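Local structure of serine protease inhibitor 4, isoform B (Drosophila melanogaster, 4P0F) at residues F354-H366 / L370-E382. The protein probably inhibits serine proteases and some cysteine proteases as a member of the serpin family. Numbering follows the deposited sequence.
Sequences FFADHPFTYVLVH and LPLFWGSVVRLEE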
loop_
_atom_site.group_PDB
_atom_site.type_symbol
_atom_site.label_atom_id
_atom_site.label_comp_id
_atom_site.label_asym_id
_atom_site.label_seq_id
_atom_site.Cartn_x
_atom_site.Cartn_y
_atom_site.Cartn_z
ATOM N N PHE A 354 -26.238 5.752 -4.448
ATOM C CA PHE A 354 -24.801 5.930 -4.375
ATOM C C PHE A 354 -24.226 5.365 -5.663
ATOM O O PHE A 354 -23.965 4.168 -5.757
ATOM C CB PHE A 354 -24.225 5.230 -3.144
ATOM C CG PHE A 354 -22.804 5.606 -2.837
ATOM C CD1 PHE A 354 -21.756 5.028 -3.519
ATOM C CD2 PHE A 354 -22.517 6.536 -1.850
ATOM C CE1 PHE A 354 -20.438 5.372 -3.237
ATOM C CE2 PHE A 354 -21.214 6.877 -1.560
ATOM C CZ PHE A 354 -20.166 6.298 -2.248
ATOM N N PHE A 355 -24.102 6.228 -6.670
ATOM C CA PHE A 355 -23.738 5.811 -8.023
ATOM C C PHE A 355 -22.325 6.288 -8.288
ATOM O O PHE A 355 -22.105 7.480 -8.508
ATOM C CB PHE A 355 -24.692 6.390 -9.082
ATOM C CG PHE A 355 -26.126 5.896 -8.993
ATOM C CD1 PHE A 355 -26.491 4.861 -8.144
ATOM C CD2 PHE A 355 -27.108 6.479 -9.781
ATOM C CE1 PHE A 355 -27.806 4.418 -8.084
ATOM C CE2 PHE A 355 -28.423 6.043 -9.723
ATOM C CZ PHE A 355 -28.772 5.015 -8.874
ATOM N N ALA A 356 -21.369 5.368 -8.255
ATOM C CA ALA A 356 -19.959 5.724 -8.410
ATOM C C ALA A 356 -19.603 5.829 -9.889
ATOM O O ALA A 356 -18.801 5.037 -10.428
ATOM C CB ALA A 356 -19.081 4.708 -7.712
ATOM N N ASP A 357 -20.231 6.794 -10.552
ATOM C CA ASP A 357 -20.126 6.925 -12.000
ATOM C C ASP A 357 -19.305 8.139 -12.395
ATOM O O ASP A 357 -19.485 8.701 -13.477
ATOM C CB ASP A 357 -21.522 6.996 -12.638
ATOM C CG ASP A 357 -22.342 8.192 -12.164
ATOM O OD1 ASP A 357 -21.841 9.037 -11.397
ATOM O OD2 ASP A 357 -23.510 8.294 -12.589
ATOM N N HIS A 358 -18.421 8.554 -11.494
ATOM C CA HIS A 358 -17.456 9.600 -11.791
ATOM C C HIS A 358 -16.318 9.402 -10.796
ATOM O O HIS A 358 -16.428 8.540 -9.925
ATOM C CB HIS A 358 -18.105 10.993 -11.730
ATOM C CG HIS A 358 -18.677 11.355 -10.394
ATOM N ND1 HIS A 358 -20.031 11.322 -10.129
ATOM C CD2 HIS A 358 -18.085 11.795 -9.261
ATOM C CE1 HIS A 358 -20.242 11.712 -8.884
ATOM N NE2 HIS A 358 -19.078 12.005 -8.336
ATOM N N PRO A 359 -15.206 10.147 -10.942
ATOM C CA PRO A 359 -14.011 9.775 -10.170
ATOM C C PRO A 359 -14.195 9.742 -8.653
ATOM O O PRO A 359 -14.870 10.602 -8.072
ATOM C CB PRO A 359 -12.997 10.850 -10.576
ATOM C CG PRO A 359 -13.375 11.162 -11.983
ATOM C CD PRO A 359 -14.886 11.153 -11.973
ATOM N N PHE A 360 -13.587 8.736 -8.028
ATOM C CA PHE A 360 -13.719 8.515 -6.597
ATOM C C PHE A 360 -12.441 7.949 -6.002
ATOM O O PHE A 360 -11.527 7.524 -6.727
ATOM C CB PHE A 360 -14.906 7.586 -6.287
ATOM C CG PHE A 360 -14.809 6.207 -6.902
ATOM C CD1 PHE A 360 -14.182 5.164 -6.228
ATOM C CD2 PHE A 360 -15.378 5.949 -8.136
ATOM C CE1 PHE A 360 -14.113 3.902 -6.791
ATOM C CE2 PHE A 360 -15.310 4.692 -8.699
ATOM C CZ PHE A 360 -14.675 3.668 -8.023
ATOM N N THR A 361 -12.356 7.995 -4.676
ATOM C CA THR A 361 -11.234 7.409 -3.969
ATOM C C THR A 361 -11.765 6.247 -3.137
ATOM O O THR A 361 -12.958 6.174 -2.824
ATOM C CB THR A 361 -10.484 8.460 -3.100
ATOM O OG1 THR A 361 -9.370 7.839 -2.444
ATOM C CG2 THR A 361 -11.375 9.043 -2.076
ATOM N N TYR A 362 -10.892 5.296 -2.839
ATOM C CA TYR A 362 -11.300 4.112 -2.100
ATOM C C TYR A 362 -10.163 3.635 -1.201
ATOM O O TYR A 362 -8.982 3.907 -1.449
ATOM C CB TYR A 362 -11.750 2.990 -3.055
ATOM C CG TYR A 362 -10.661 2.508 -3.979
ATOM C CD1 TYR A 362 -9.753 1.546 -3.559
ATOM C CD2 TYR A 362 -10.514 3.038 -5.251
ATOM C CE1 TYR A 362 -8.744 1.111 -4.386
ATOM C CE2 TYR A 362 -9.499 2.608 -6.090
ATOM C CZ TYR A 362 -8.616 1.645 -5.649
ATOM O OH TYR A 362 -7.596 1.221 -6.470
ATOM N N VAL A 363 -10.548 2.942 -0.140
ATOM C CA VAL A 363 -9.629 2.411 0.853
ATOM C C VAL A 363 -10.093 1.026 1.263
ATOM O O VAL A 363 -11.272 0.818 1.533
ATOM C CB VAL A 363 -9.561 3.302 2.109
ATOM C CG1 VAL A 363 -8.387 2.871 3.004
ATOM C CG2 VAL A 363 -9.438 4.762 1.729
ATOM N N LEU A 364 -9.175 0.067 1.275
ATOM C CA LEU A 364 -9.440 -1.237 1.881
ATOM C C LEU A 364 -8.982 -1.148 3.330
ATOM O O LEU A 364 -7.781 -0.995 3.606
ATOM C CB LEU A 364 -8.711 -2.364 1.138
ATOM C CG LEU A 364 -9.143 -2.618 -0.307
ATOM C CD1 LEU A 364 -8.417 -3.821 -0.904
ATOM C CD2 LEU A 364 -10.637 -2.843 -0.381
ATOM N N VAL A 365 -9.944 -1.197 4.244
ATOM C CA VAL A 365 -9.707 -0.848 5.640
ATOM C C VAL A 365 -10.020 -2.003 6.568
ATOM O O VAL A 365 -11.042 -2.678 6.429
ATOM C CB VAL A 365 -10.553 0.379 6.070
ATOM C CG1 VAL A 365 -10.119 1.608 5.328
ATOM C CG2 VAL A 365 -12.020 0.147 5.826
ATOM N N HIS A 366 -9.118 -2.234 7.513
ATOM C CA HIS A 366 -9.373 -3.163 8.603
ATOM C C HIS A 366 -9.930 -2.383 9.782
ATOM O O HIS A 366 -9.317 -1.411 10.243
ATOM C CB HIS A 366 -8.104 -3.914 9.000
ATOM C CG HIS A 366 -8.210 -4.612 10.320
ATOM N ND1 HIS A 366 -8.455 -5.964 10.432
ATOM C CD2 HIS A 366 -8.113 -4.143 11.587
ATOM C CE1 HIS A 366 -8.500 -6.297 11.710
ATOM N NE2 HIS A 366 -8.296 -5.210 12.432
ATOM N N LEU A 370 -7.458 1.135 9.884
ATOM C CA LEU A 370 -6.162 0.609 9.450
ATOM C C LEU A 370 -6.199 0.345 7.946
ATOM O O LEU A 370 -6.798 -0.636 7.510
ATOM C CB LEU A 370 -5.790 -0.665 10.206
ATOM C CG LEU A 370 -4.277 -0.948 10.148
ATOM C CD1 LEU A 370 -3.821 -1.759 11.342
ATOM C CD2 LEU A 370 -3.882 -1.651 8.864
ATOM N N PRO A 371 -5.576 1.230 7.145
ATOM C CA PRO A 371 -5.680 1.083 5.695
ATOM C C PRO A 371 -4.635 0.138 5.117
ATOM O O PRO A 371 -3.445 0.302 5.366
ATOM C CB PRO A 371 -5.471 2.505 5.188
ATOM C CG PRO A 371 -4.609 3.141 6.199
ATOM C CD PRO A 371 -4.894 2.486 7.512
ATOM N N LEU A 372 -5.087 -0.854 4.357
ATOM C CA LEU A 372 -4.179 -1.826 3.742
ATOM C C LEU A 372 -3.884 -1.458 2.298
ATOM O O LEU A 372 -2.761 -1.634 1.820
ATOM C CB LEU A 372 -4.771 -3.235 3.819
ATOM C CG LEU A 372 -4.905 -3.806 5.229
ATOM C CD1 LEU A 372 -5.641 -5.134 5.207
ATOM C CD2 LEU A 372 -3.539 -3.946 5.900
ATOM N N PHE A 373 -4.902 -0.943 1.613
ATOM C CA PHE A 373 -4.786 -0.452 0.246
ATOM C C PHE A 373 -5.536 0.872 0.141
ATOM O O PHE A 373 -6.530 1.101 0.847
ATOM C CB PHE A 373 -5.351 -1.448 -0.780
ATOM C CG PHE A 373 -4.573 -2.718 -0.891
ATOM C CD1 PHE A 373 -4.809 -3.763 -0.024
ATOM C CD2 PHE A 373 -3.606 -2.867 -1.863
ATOM C CE1 PHE A 373 -4.098 -4.937 -0.120
ATOM C CE2 PHE A 373 -2.895 -4.044 -1.960
ATOM C CZ PHE A 373 -3.133 -5.064 -1.079
ATOM N N TRP A 374 -5.069 1.717 -0.761
ATOM C CA TRP A 374 -5.629 3.038 -0.981
ATOM C C TRP A 374 -5.520 3.346 -2.466
ATOM O O TRP A 374 -4.492 3.061 -3.088
ATOM C CB TRP A 374 -4.870 4.066 -0.146
ATOM C CG TRP A 374 -5.559 5.364 0.075
ATOM C CD1 TRP A 374 -5.955 6.252 -0.878
ATOM C CD2 TRP A 374 -5.907 5.951 1.341
ATOM N NE1 TRP A 374 -6.548 7.342 -0.289
ATOM C CE2 TRP A 374 -6.526 7.183 1.071
ATOM C CE3 TRP A 374 -5.760 5.547 2.670
ATOM C CZ2 TRP A 374 -7.003 8.014 2.084
ATOM C CZ3 TRP A 374 -6.227 6.371 3.669
ATOM C CH2 TRP A 374 -6.842 7.588 3.374
ATOM N N GLY A 375 -6.565 3.918 -3.054
ATOM C CA GLY A 375 -6.489 4.240 -4.462
ATOM C C GLY A 375 -7.509 5.235 -4.961
ATOM O O GLY A 375 -8.344 5.736 -4.207
ATOM N N SER A 376 -7.390 5.518 -6.253
ATOM C CA SER A 376 -8.254 6.426 -6.989
ATOM C C SER A 376 -8.732 5.780 -8.271
ATOM O O SER A 376 -7.980 5.065 -8.923
ATOM C CB SER A 376 -7.510 7.706 -7.368
ATOM O OG SER A 376 -7.270 8.530 -6.259
ATOM N N VAL A 377 -9.975 6.065 -8.639
ATOM C CA VAL A 377 -10.454 5.782 -9.985
ATOM C C VAL A 377 -10.715 7.119 -10.642
ATOM O O VAL A 377 -11.631 7.837 -10.250
ATOM C CB VAL A 377 -11.718 4.917 -9.990
ATOM C CG1 VAL A 377 -12.198 4.700 -11.423
ATOM C CG2 VAL A 377 -11.443 3.576 -9.327
ATOM N N VAL A 378 -9.905 7.451 -11.641
ATOM C CA VAL A 378 -9.986 8.754 -12.285
ATOM C C VAL A 378 -10.406 8.634 -13.741
ATOM O O VAL A 378 -11.154 9.460 -14.251
ATOM C CB VAL A 378 -8.635 9.491 -12.200
ATOM C CG1 VAL A 378 -8.700 10.837 -12.904
ATOM C CG2 VAL A 378 -8.233 9.678 -10.742
ATOM N N ARG A 379 -9.901 7.609 -14.405
ATOM C CA ARG A 379 -10.197 7.381 -15.811
ATOM C C ARG A 379 -10.545 5.928 -16.012
ATOM O O ARG A 379 -9.814 5.054 -15.570
ATOM C CB ARG A 379 -9.002 7.751 -16.692
ATOM C CG ARG A 379 -8.583 9.207 -16.612
ATOM C CD ARG A 379 -7.400 9.487 -17.528
ATOM N NE ARG A 379 -6.914 10.857 -17.388
ATOM C CZ ARG A 379 -5.973 11.402 -18.154
ATOM N NH1 ARG A 379 -5.408 10.697 -19.127
ATOM N NH2 ARG A 379 -5.598 12.658 -17.950
ATOM N N LEU A 380 -11.662 5.665 -16.681
ATOM C CA LEU A 380 -11.996 4.305 -17.063
ATOM C C LEU A 380 -12.300 4.256 -18.544
ATOM O O LEU A 380 -12.742 5.242 -19.124
ATOM C CB LEU A 380 -13.189 3.786 -16.266
ATOM C CG LEU A 380 -12.973 3.560 -14.774
ATOM C CD1 LEU A 380 -14.289 3.161 -14.123
ATOM C CD2 LEU A 380 -11.911 2.493 -14.534
ATOM N N GLU A 381 -12.030 3.110 -19.151
ATOM C CA GLU A 381 -12.476 2.833 -20.509
ATOM C C GLU A 381 -12.770 1.350 -20.645
ATOM O O GLU A 381 -12.168 0.521 -19.955
ATOM C CB GLU A 381 -11.425 3.258 -21.538
ATOM C CG GLU A 381 -11.427 4.749 -21.870
ATOM C CD GLU A 381 -10.449 5.564 -21.033
ATOM O OE1 GLU A 381 -9.379 5.037 -20.657
ATOM O OE2 GLU A 381 -10.753 6.746 -20.758
ATOM N N GLU A 382 -13.722 1.026 -21.510
ATOM C CA GLU A 382 -13.877 -0.332 -22.000
ATOM C C GLU A 382 -12.886 -0.480 -23.139
ATOM O O GLU A 382 -12.951 0.266 -24.112
ATOM C CB GLU A 382 -15.306 -0.603 -22.481
ATOM C CG GLU A 382 -16.270 -1.059 -21.399
ATOM C CD GLU A 382 -17.698 -1.214 -21.910
ATOM O OE1 GLU A 382 -17.924 -1.009 -23.121
ATOM O OE2 GLU A 382 -18.596 -1.538 -21.100
HETATM O O HOH W 1 -7.143 2.595 -8.639
#
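Tyr-362 lays its ring over Gly-375 in an antiparallel beta hairpin. The CA of Gly-375 sits 3.8 Å from the Tyr-362 ring centroid, a CH-pi contact. The ring gets there because CG stands between the backbone N and the carbonyl carbon (chi1 62°), which folds it across the partner strand. With no side chain at Gly-375, the ring lies close over the backbone. Water 1 bridges Tyr-362 OH and Ser-376 O. Phe-360 repeats the pose, its ring centroid 3.9 Å from Val-377 CB.

On the opposite face of the hairpin, that of Thr-361, Val-363 and Trp-374, Val-363 CG2 stands 3.7 Å from the centroid of the Trp-374 six-membered ring. Replacing Trp-374 with an alanine would probably leave Val-363 CG2 without its aromatic platform and open a gap toward helix 6-28. Gly-375 O accepts two bonds from opposite faces of its plane, from Tyr-362 N and Thr-361 OG1 (both 2.9 Å). A classic beta bulge at Leu-372 and Phe-373 shifts the register; Leu-372 N still reaches Leu-364 O at 2.8 Å.

Phe-360 to Leu-364 against Phe-373 to Val-377 is the tight part. His-366 is partly exposed, yet two backbone bonds pair it with Leu-370. Beyond Val-378 the contact is looser: Arg-379 and Glu-381 are exposed and do not touch the partner strand.

This is a hairpin of serpin sheet B. Helix 6-28 covers the Val-363/Trp-374 face: Trp-374 touches Ser-18 and Ile-19, and Tyr-22 bonds Thr-361 OG1 and Ser-376 OG. Strand 230-237 pairs with strand 360-366, and strand 35-36 with strand 370-377, both antiparallel.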